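Local coordinates for protein multisubunit Na+/H+ antiporter, B subunit (PDB 6Z16) that forms a membrane-embedded subunit of the Mrp complex, a multisubunit antiporter that exchanges sodium ions for protons across the cell membrane, at residues T95-K99 / L111-V115; L8-T12 / L50-F55; Y68-V72 / V126-I131. All coordinates share one frame. Numbering follows the deposited sequence.

Contact 1. Residues T95-K99 / L111-V115; sequences THAYK and LHTAV
Of these two segments only 98-99 and 111-112 are strand; the touching parts, CA 96 to 99 and CA 111 to 114, run 156° apart before segment 111-115 turns into a helix. Leu-111, extended at phi/psi -125/153, is paired with Lys-99 as an antiparallel hydrogen-bonded pair with CA atoms 5.5 Å apart: Lys-99 N donates to Leu-111 O and Leu-111 N to Lys-99 O, each at 2.9 Å. The CA of Tyr-98 also approaches Leu-111 O at 3.5 Å, a CA-H...O contact. His-112 faces Tyr-98 in the next, non-hydrogen-bonded pair, where the CA atoms close to 4.5 Å and both side chains leave on the same face of the sheet. With His-112 chi1 t and Tyr-98 chi1 m, the imidazole edge meets the phenol face in a T-shaped stack, centroids 5.2 Å apart and planes at 89°. These pairs belong to the beta hairpin of strands 98-101 and 109-112, which precedes helix 114-137. His-112 also caps that helix, its ND1 accepting a weak bond from Ala-114 N at 3.3 Å. Thr-113, with chi1 p, suits the junction because it is both polar and branched: OG1 donates to Ala-97 O at 2.9 Å, reinforced by a weak 3.4 Å bond from Thr-113 N to the same oxygen, while CG2 rests 3.6 Å from Lys-99 CB. Small Ala-114 leaves room for the ring of His-96, a residue in the left-handed region (62/70); Ala-114 CA lies 4.2 Å from the ring centroid, a CH-pi contact over the face. Val-786 of a neighbouring subunit packs on both His-96 and Ala-114.

Contact 2. Residues L8-T12 / L50-F55; sequences LRTTT and LLLLAF
Thr-12, Arg-9 and Ala-54 carry most of the surface buried between these helical segments, 8-12 and 50-54, which run antiparallel with a signed crossing angle of -161° and axes 9.9 Å apart. The CA-to-CB bond of Thr-12 points toward the partner helix. Its chi1 of -59° (m) folds OG1 back to donate a hydrogen bond to Leu-8 O at 2.6 Å, satisfying the hydroxyl inside its own helix, as suits threonine in a membrane helix. The methyl CG2 can then serve as an apolar contact, 3.8 Å from Leu-50 CG and 4.2 Å from Leu-51 CD2. Ala-54 is the small residue opposite: its CB lies 3.6 Å from Thr-12 OG1, and its CA is 5.8 Å from the CA of Arg-9, the nearest backbone pair. Leu-8 (chi1 t, chi2 p) borders it, with CD2 4.4 Å from Ala-54 CA. Arg-9 contributes its aliphatic stem, CG 4.1 Å from Ala-54 O and CD 3.6 Å from Phe-55 CE1. Phe-55, just past the helix, takes chi1 m to bring its ring there. The charged end turns to Glu-100 of a neighbouring subunit in a salt bridge through Arg-9 NH2. No hydrogen bond crosses between the segments; van der Waals contacts join them, as in a helical hairpin of helices 6-28 and 37-54, both predicted to span the membrane.

Contact 3. Residues Y68-V72 / V126-I131; sequences YKWLV and VGVTMI
A glycine hollow lets two antiparallel helices come close: segments 68-72 and 126-131 cross at a signed -148°, with axes 8.1 Å apart. The CA atoms of Tyr-68 and Gly-127 are separated by 4.5 Å. A CB on Gly-127 would point at the partner and clash with Val-72 CG1 and Tyr-68 O. Instead, Val-72 CG1 fills the space, 3.7 Å from Gly-127 CA and 3.8 Å from Val-128 CG2. Tyr-68 (chi1 m) is a knob in the hole formed by Val-126, Gly-127, Met-130 and Ile-131; its CB lies 3.6 Å from Gly-127 O and 3.8 Å from Ile-131 CG1. Met-130 CB sits over the ring face, 3.5 Å from the centroid in a CH-pi contact, and SD adds an oblique Met-aromatic contact at 5.3 Å from that centroid. The unbranched, flexible methionine, with all three chi angles m, lays its CB on the flat ring. Ile-131 sends CD1 across to Lys-69 CG at 3.7 Å, where the lysine offers its aliphatic stem. Beyond the pair, Met-130 also packs on Ile-48 and Leu-52 of helix 37-54, so helix 114-137 lies between that helix and helix 68-88.

In the fold
Contacts 2 and 3 touch through Leu-52 CD1 and Met-130 CE, 3.8 Å apart, although their centres are 21 Å apart; the two helix pairs are thus joined into one bundle. Contact 1 stands away from both, its centre 25 Å from that of contact 3 and 38 Å from that of contact 2, on the opposite side of the chain's centre from the latter. It shares helix 114-137 with contact 3: the hairpin leads into the start of the helix, and contact 3 packs on it further along. Bound phosphatidylethanolamine borders this bundle: it touches Thr-129 in contact 3, and a bound lipid lies about 5 Å from the side chain of Leu-53 in contact 2.

Contact 1. Residues T95-K99 / L111-V115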
loop_
_atom_site.group_PDB
_atom_site.type_symbol
_atom_site.label_atom_id
_atom_site.label_comp_id
_atom_site.label_asym_id
_atom_site.label_seq_id
_atom_site.Cartn_x
_atom_site.Cartn_y
_atom_site.Cartn_z
ATOM N N THR B 95 34.049 -1.405 20.474
ATOM C CA THR B 95 33.839 0.024 20.696
ATOM C C THR B 95 32.461 0.493 20.227
ATOM O O THR B 95 31.883 1.400 20.844
ATOM C CB THR B 95 34.959 0.812 20.009
ATOM O OG1 THR B 95 36.215 0.333 20.491
ATOM C CG2 THR B 95 34.898 2.294 20.319
ATOM N N HIS B 96 31.907 -0.145 19.188
ATOM C CA HIS B 96 30.511 -0.003 18.750
ATOM C C HIS B 96 30.168 1.427 18.314
ATOM O O HIS B 96 29.434 2.155 18.979
ATOM C CB HIS B 96 29.532 -0.491 19.824
ATOM C CG HIS B 96 29.469 -1.980 19.953
ATOM N ND1 HIS B 96 28.850 -2.609 21.008
ATOM C CD2 HIS B 96 29.929 -2.963 19.146
ATOM C CE1 HIS B 96 28.942 -3.916 20.854
ATOM N NE2 HIS B 96 29.591 -4.158 19.731
ATOM N N ALA B 97 30.745 1.816 17.180
ATOM C CA ALA B 97 30.296 2.996 16.455
ATOM C C ALA B 97 29.232 2.594 15.429
ATOM O O ALA B 97 28.770 1.452 15.403
ATOM C CB ALA B 97 31.482 3.700 15.802
ATOM N N TYR B 98 28.829 3.527 14.567
ATOM C CA TYR B 98 27.791 3.255 13.583
ATOM C C TYR B 98 28.379 2.619 12.328
ATOM O O TYR B 98 29.590 2.627 12.103
ATOM C CB TYR B 98 27.051 4.533 13.204
ATOM C CG TYR B 98 26.201 5.102 14.306
ATOM C CD1 TYR B 98 24.930 4.599 14.558
ATOM C CD2 TYR B 98 26.666 6.142 15.095
ATOM C CE1 TYR B 98 24.147 5.118 15.566
ATOM C CE2 TYR B 98 25.893 6.668 16.106
ATOM C CZ TYR B 98 24.636 6.153 16.338
ATOM O OH TYR B 98 23.866 6.680 17.344
ATOM N N LYS B 99 27.496 2.077 11.491
ATOM C CA LYS B 99 27.934 1.378 10.290
ATOM C C LYS B 99 26.849 1.452 9.227
ATOM O O LYS B 99 25.668 1.252 9.526
ATOM C CB LYS B 99 28.268 -0.080 10.604
ATOM C CG LYS B 99 28.879 -0.874 9.469
ATOM C CD LYS B 99 29.259 -2.269 9.942
ATOM C CE LYS B 99 30.005 -3.048 8.872
ATOM N NZ LYS B 99 29.141 -3.391 7.707
ATOM N N LEU B 111 23.152 1.816 10.933
ATOM C CA LEU B 111 22.734 1.173 12.167
ATOM C C LEU B 111 23.875 1.151 13.173
ATOM O O LEU B 111 25.054 1.158 12.808
ATOM C CB LEU B 111 22.210 -0.246 11.895
ATOM C CG LEU B 111 23.070 -1.264 11.142
ATOM C CD1 LEU B 111 23.945 -2.105 12.059
ATOM C CD2 LEU B 111 22.190 -2.158 10.278
ATOM N N HIS B 112 23.502 1.119 14.446
ATOM C CA HIS B 112 24.456 0.965 15.529
ATOM C C HIS B 112 24.875 -0.497 15.596
ATOM O O HIS B 112 24.043 -1.394 15.464
ATOM C CB HIS B 112 23.811 1.415 16.837
ATOM C CG HIS B 112 24.775 1.663 17.948
ATOM N ND1 HIS B 112 25.223 0.664 18.784
ATOM C CD2 HIS B 112 25.355 2.806 18.384
ATOM C CE1 HIS B 112 26.050 1.179 19.675
ATOM N NE2 HIS B 112 26.147 2.477 19.453
ATOM N N THR B 113 26.172 -0.743 15.783
ATOM C CA THR B 113 26.685 -2.103 15.633
ATOM C C THR B 113 26.469 -2.989 16.850
ATOM O O THR B 113 26.914 -4.141 16.832
ATOM C CB THR B 113 28.172 -2.093 15.294
ATOM O OG1 THR B 113 28.881 -1.353 16.285
ATOM C CG2 THR B 113 28.406 -1.480 13.956
ATOM N N ALA B 114 25.802 -2.504 17.895
ATOM C CA ALA B 114 25.377 -3.393 18.967
ATOM C C ALA B 114 24.239 -4.307 18.527
ATOM O O ALA B 114 24.016 -5.354 19.148
ATOM C CB ALA B 114 24.967 -2.573 20.187
ATOM N N VAL B 115 23.543 -3.944 17.450
ATOM C CA VAL B 115 22.440 -4.749 16.948
ATOM C C VAL B 115 22.956 -6.012 16.266
ATOM O O VAL B 115 22.324 -7.068 16.349
ATOM C CB VAL B 115 21.572 -3.876 16.024
ATOM C CG1 VAL B 115 20.366 -4.637 15.488
ATOM C CG2 VAL B 115 21.130 -2.629 16.769
#

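Contact 2. Residues L8-T12 / L50-F55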
loop_
_atom_site.group_PDB
_atom_site.type_symbol
_atom_site.label_atom_id
_atom_site.label_comp_id
_atom_site.label_asym_id
_atom_site.label_seq_id
_atom_site.Cartn_x
_atom_site.Cartn_y
_atom_site.Cartn_z
ATOM N N LEU B 8 -5.155 -29.562 14.935
ATOM C CA LEU B 8 -3.850 -29.161 15.452
ATOM C C LEU B 8 -2.950 -28.614 14.353
ATOM O O LEU B 8 -2.297 -27.583 14.545
ATOM C CB LEU B 8 -3.175 -30.340 16.147
ATOM C CG LEU B 8 -1.790 -30.046 16.729
ATOM C CD1 LEU B 8 -1.869 -28.954 17.776
ATOM C CD2 LEU B 8 -1.174 -31.299 17.309
ATOM N N ARG B 9 -2.919 -29.274 13.188
ATOM C CA ARG B 9 -2.087 -28.794 12.088
ATOM C C ARG B 9 -2.587 -27.464 11.542
ATOM O O ARG B 9 -1.781 -26.583 11.219
ATOM C CB ARG B 9 -2.015 -29.834 10.972
ATOM C CG ARG B 9 -1.157 -31.039 11.313
ATOM C CD ARG B 9 -0.959 -31.957 10.120
ATOM N NE ARG B 9 -2.176 -32.658 9.738
ATOM C CZ ARG B 9 -2.829 -32.451 8.601
ATOM N NH1 ARG B 9 -2.386 -31.555 7.731
ATOM N NH2 ARG B 9 -3.930 -33.138 8.333
ATOM N N THR B 10 -3.906 -27.270 11.470
ATOM C CA THR B 10 -4.382 -26.013 10.906
ATOM C C THR B 10 -4.216 -24.856 11.889
ATOM O O THR B 10 -3.841 -23.742 11.485
ATOM C CB THR B 10 -5.832 -26.145 10.462
ATOM O OG1 THR B 10 -5.969 -27.319 9.658
ATOM C CG2 THR B 10 -6.196 -24.964 9.596
ATOM N N THR B 11 -4.436 -25.099 13.186
ATOM C CA THR B 11 -4.165 -24.027 14.133
ATOM C C THR B 11 -2.668 -23.781 14.292
ATOM O O THR B 11 -2.279 -22.646 14.561
ATOM C CB THR B 11 -4.834 -24.288 15.489
ATOM O OG1 THR B 11 -4.783 -23.093 16.275
ATOM C CG2 THR B 11 -4.146 -25.385 16.272
ATOM N N THR B 12 -1.818 -24.781 14.030
ATOM C CA THR B 12 -0.381 -24.540 14.000
ATOM C C THR B 12 -0.004 -23.670 12.811
ATOM O O THR B 12 0.804 -22.742 12.947
ATOM C CB THR B 12 0.361 -25.874 13.958
ATOM O OG1 THR B 12 0.010 -26.642 15.114
ATOM C CG2 THR B 12 1.861 -25.666 13.942
ATOM N N LEU B 50 6.775 -25.607 18.120
ATOM C CA LEU B 50 5.376 -25.854 17.783
ATOM C C LEU B 50 5.250 -26.616 16.468
ATOM O O LEU B 50 4.421 -27.532 16.343
ATOM C CB LEU B 50 4.624 -24.532 17.719
ATOM C CG LEU B 50 3.140 -24.641 17.396
ATOM C CD1 LEU B 50 2.404 -25.442 18.446
ATOM C CD2 LEU B 50 2.561 -23.263 17.291
ATOM N N LEU B 51 6.095 -26.276 15.490
ATOM C CA LEU B 51 6.155 -27.057 14.256
ATOM C C LEU B 51 6.625 -28.490 14.500
ATOM O O LEU B 51 6.184 -29.412 13.808
ATOM C CB LEU B 51 7.069 -26.369 13.247
ATOM C CG LEU B 51 6.569 -25.052 12.667
ATOM C CD1 LEU B 51 7.673 -24.381 11.892
ATOM C CD2 LEU B 51 5.387 -25.309 11.764
ATOM N N LEU B 52 7.521 -28.693 15.471
ATOM C CA LEU B 52 7.948 -30.042 15.839
ATOM C C LEU B 52 6.837 -30.826 16.515
ATOM O O LEU B 52 6.771 -32.050 16.382
ATOM C CB LEU B 52 9.152 -29.991 16.776
ATOM C CG LEU B 52 10.514 -29.591 16.232
ATOM C CD1 LEU B 52 11.475 -29.389 17.371
ATOM C CD2 LEU B 52 11.002 -30.683 15.332
ATOM N N LEU B 53 5.991 -30.145 17.279
ATOM C CA LEU B 53 4.896 -30.823 17.957
ATOM C C LEU B 53 3.779 -31.179 16.995
ATOM O O LEU B 53 3.103 -32.193 17.187
ATOM C CB LEU B 53 4.364 -29.952 19.091
ATOM C CG LEU B 53 5.342 -29.809 20.248
ATOM C CD1 LEU B 53 4.845 -28.790 21.234
ATOM C CD2 LEU B 53 5.520 -31.143 20.917
ATOM N N ALA B 54 3.580 -30.376 15.953
ATOM C CA ALA B 54 2.556 -30.700 14.972
ATOM C C ALA B 54 3.008 -31.733 13.942
ATOM O O ALA B 54 2.155 -32.326 13.273
ATOM C CB ALA B 54 2.098 -29.427 14.260
ATOM N N PHE B 55 4.310 -31.980 13.803
ATOM C CA PHE B 55 4.824 -32.775 12.689
ATOM C C PHE B 55 5.925 -33.708 13.182
ATOM O O PHE B 55 6.083 -33.953 14.380
ATOM C CB PHE B 55 5.339 -31.877 11.558
ATOM C CG PHE B 55 4.263 -31.133 10.841
ATOM C CD1 PHE B 55 3.458 -31.783 9.922
ATOM C CD2 PHE B 55 4.067 -29.782 11.069
ATOM C CE1 PHE B 55 2.470 -31.107 9.256
ATOM C CE2 PHE B 55 3.076 -29.099 10.405
ATOM C CZ PHE B 55 2.277 -29.768 9.497
#

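Contact 3. Residues Y68-V72 / V126-I131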
loop_
_atom_site.group_PDB
_atom_site.type_symbol
_atom_site.label_atom_id
_atom_site.label_comp_id
_atom_site.label_asym_id
_atom_site.label_seq_id
_atom_site.Cartn_x
_atom_site.Cartn_y
_atom_site.Cartn_z
ATOM N N TYR B 68 21.921 -26.518 12.937
ATOM C CA TYR B 68 21.979 -25.450 13.921
ATOM C C TYR B 68 23.364 -25.275 14.520
ATOM O O TYR B 68 23.631 -24.245 15.155
ATOM C CB TYR B 68 20.941 -25.728 15.008
ATOM C CG TYR B 68 19.533 -25.746 14.455
ATOM C CD1 TYR B 68 18.824 -24.569 14.277
ATOM C CD2 TYR B 68 18.926 -26.940 14.080
ATOM C CE1 TYR B 68 17.550 -24.576 13.756
ATOM C CE2 TYR B 68 17.652 -26.956 13.555
ATOM C CZ TYR B 68 16.971 -25.770 13.397
ATOM O OH TYR B 68 15.700 -25.783 12.880
ATOM N N LYS B 69 24.250 -26.247 14.308
ATOM C CA LYS B 69 25.631 -26.124 14.749
ATOM C C LYS B 69 26.363 -25.058 13.942
ATOM O O LYS B 69 27.142 -24.265 14.494
ATOM C CB LYS B 69 26.298 -27.491 14.643
ATOM C CG LYS B 69 25.645 -28.494 15.584
ATOM C CD LYS B 69 26.270 -29.868 15.564
ATOM C CE LYS B 69 25.458 -30.860 14.752
ATOM N NZ LYS B 69 25.594 -30.658 13.291
ATOM N N TRP B 70 26.071 -24.979 12.643
ATOM C CA TRP B 70 26.578 -23.864 11.860
ATOM C C TRP B 70 25.963 -22.547 12.300
ATOM O O TRP B 70 26.635 -21.520 12.243
ATOM C CB TRP B 70 26.343 -24.091 10.367
ATOM C CG TRP B 70 27.210 -25.162 9.766
ATOM C CD1 TRP B 70 28.131 -25.931 10.411
ATOM C CD2 TRP B 70 27.284 -25.529 8.385
ATOM N NE1 TRP B 70 28.743 -26.783 9.527
ATOM C CE2 TRP B 70 28.246 -26.550 8.274
ATOM C CE3 TRP B 70 26.618 -25.104 7.233
ATOM C CZ2 TRP B 70 28.557 -27.153 7.059
ATOM C CZ3 TRP B 70 26.928 -25.703 6.027
ATOM C CH2 TRP B 70 27.889 -26.717 5.950
ATOM N N LEU B 71 24.720 -22.557 12.794
ATOM C CA LEU B 71 24.116 -21.317 13.280
ATOM C C LEU B 71 24.799 -20.793 14.532
ATOM O O LEU B 71 25.041 -19.584 14.640
ATOM C CB LEU B 71 22.628 -21.493 13.559
ATOM C CG LEU B 71 21.685 -21.410 12.377
ATOM C CD1 LEU B 71 20.279 -21.604 12.877
ATOM C CD2 LEU B 71 21.842 -20.050 11.736
ATOM N N VAL B 72 25.107 -21.672 15.492
ATOM C CA VAL B 72 25.764 -21.184 16.703
ATOM C C VAL B 72 27.194 -20.744 16.401
ATOM O O VAL B 72 27.662 -19.723 16.933
ATOM C CB VAL B 72 25.688 -22.217 17.849
ATOM C CG1 VAL B 72 24.263 -22.435 18.245
ATOM C CG2 VAL B 72 26.297 -23.540 17.493
ATOM N N VAL B 126 18.811 -19.500 19.131
ATOM C CA VAL B 126 17.991 -20.362 18.272
ATOM C C VAL B 126 18.685 -21.698 18.033
ATOM O O VAL B 126 18.080 -22.772 18.193
ATOM C CB VAL B 126 17.674 -19.661 16.939
ATOM C CG1 VAL B 126 16.966 -20.612 16.001
ATOM C CG2 VAL B 126 16.805 -18.465 17.161
ATOM N N GLY B 127 19.983 -21.649 17.723
ATOM C CA GLY B 127 20.715 -22.867 17.438
ATOM C C GLY B 127 20.868 -23.785 18.636
ATOM O O GLY B 127 20.679 -24.992 18.511
ATOM N N VAL B 128 21.181 -23.225 19.809
ATOM C CA VAL B 128 21.381 -24.024 21.019
ATOM C C VAL B 128 20.087 -24.707 21.438
ATOM O O VAL B 128 20.075 -25.915 21.727
ATOM C CB VAL B 128 21.953 -23.145 22.149
ATOM C CG1 VAL B 128 21.794 -23.812 23.497
ATOM C CG2 VAL B 128 23.422 -22.892 21.916
ATOM N N THR B 129 18.975 -23.955 21.439
ATOM C CA THR B 129 17.692 -24.529 21.832
ATOM C C THR B 129 17.260 -25.629 20.872
ATOM O O THR B 129 16.813 -26.705 21.306
ATOM C CB THR B 129 16.639 -23.429 21.903
ATOM O OG1 THR B 129 17.091 -22.400 22.784
ATOM C CG2 THR B 129 15.357 -23.977 22.448
ATOM N N MET B 130 17.468 -25.419 19.571
ATOM C CA MET B 130 17.088 -26.459 18.628
ATOM C C MET B 130 18.008 -27.671 18.680
ATOM O O MET B 130 17.522 -28.792 18.497
ATOM C CB MET B 130 17.016 -25.898 17.215
ATOM C CG MET B 130 15.792 -25.037 16.988
ATOM S SD MET B 130 14.303 -25.960 17.411
ATOM C CE MET B 130 14.382 -27.305 16.231
ATOM N N ILE B 131 19.310 -27.480 18.950
ATOM C CA ILE B 131 20.231 -28.611 19.109
ATOM C C ILE B 131 19.806 -29.484 20.279
ATOM O O ILE B 131 19.713 -30.708 20.147
ATOM C CB ILE B 131 21.685 -28.127 19.279
ATOM C CG1 ILE B 131 22.287 -27.654 17.966
ATOM C CG2 ILE B 131 22.578 -29.233 19.806
ATOM C CD1 ILE B 131 23.541 -26.838 18.174
#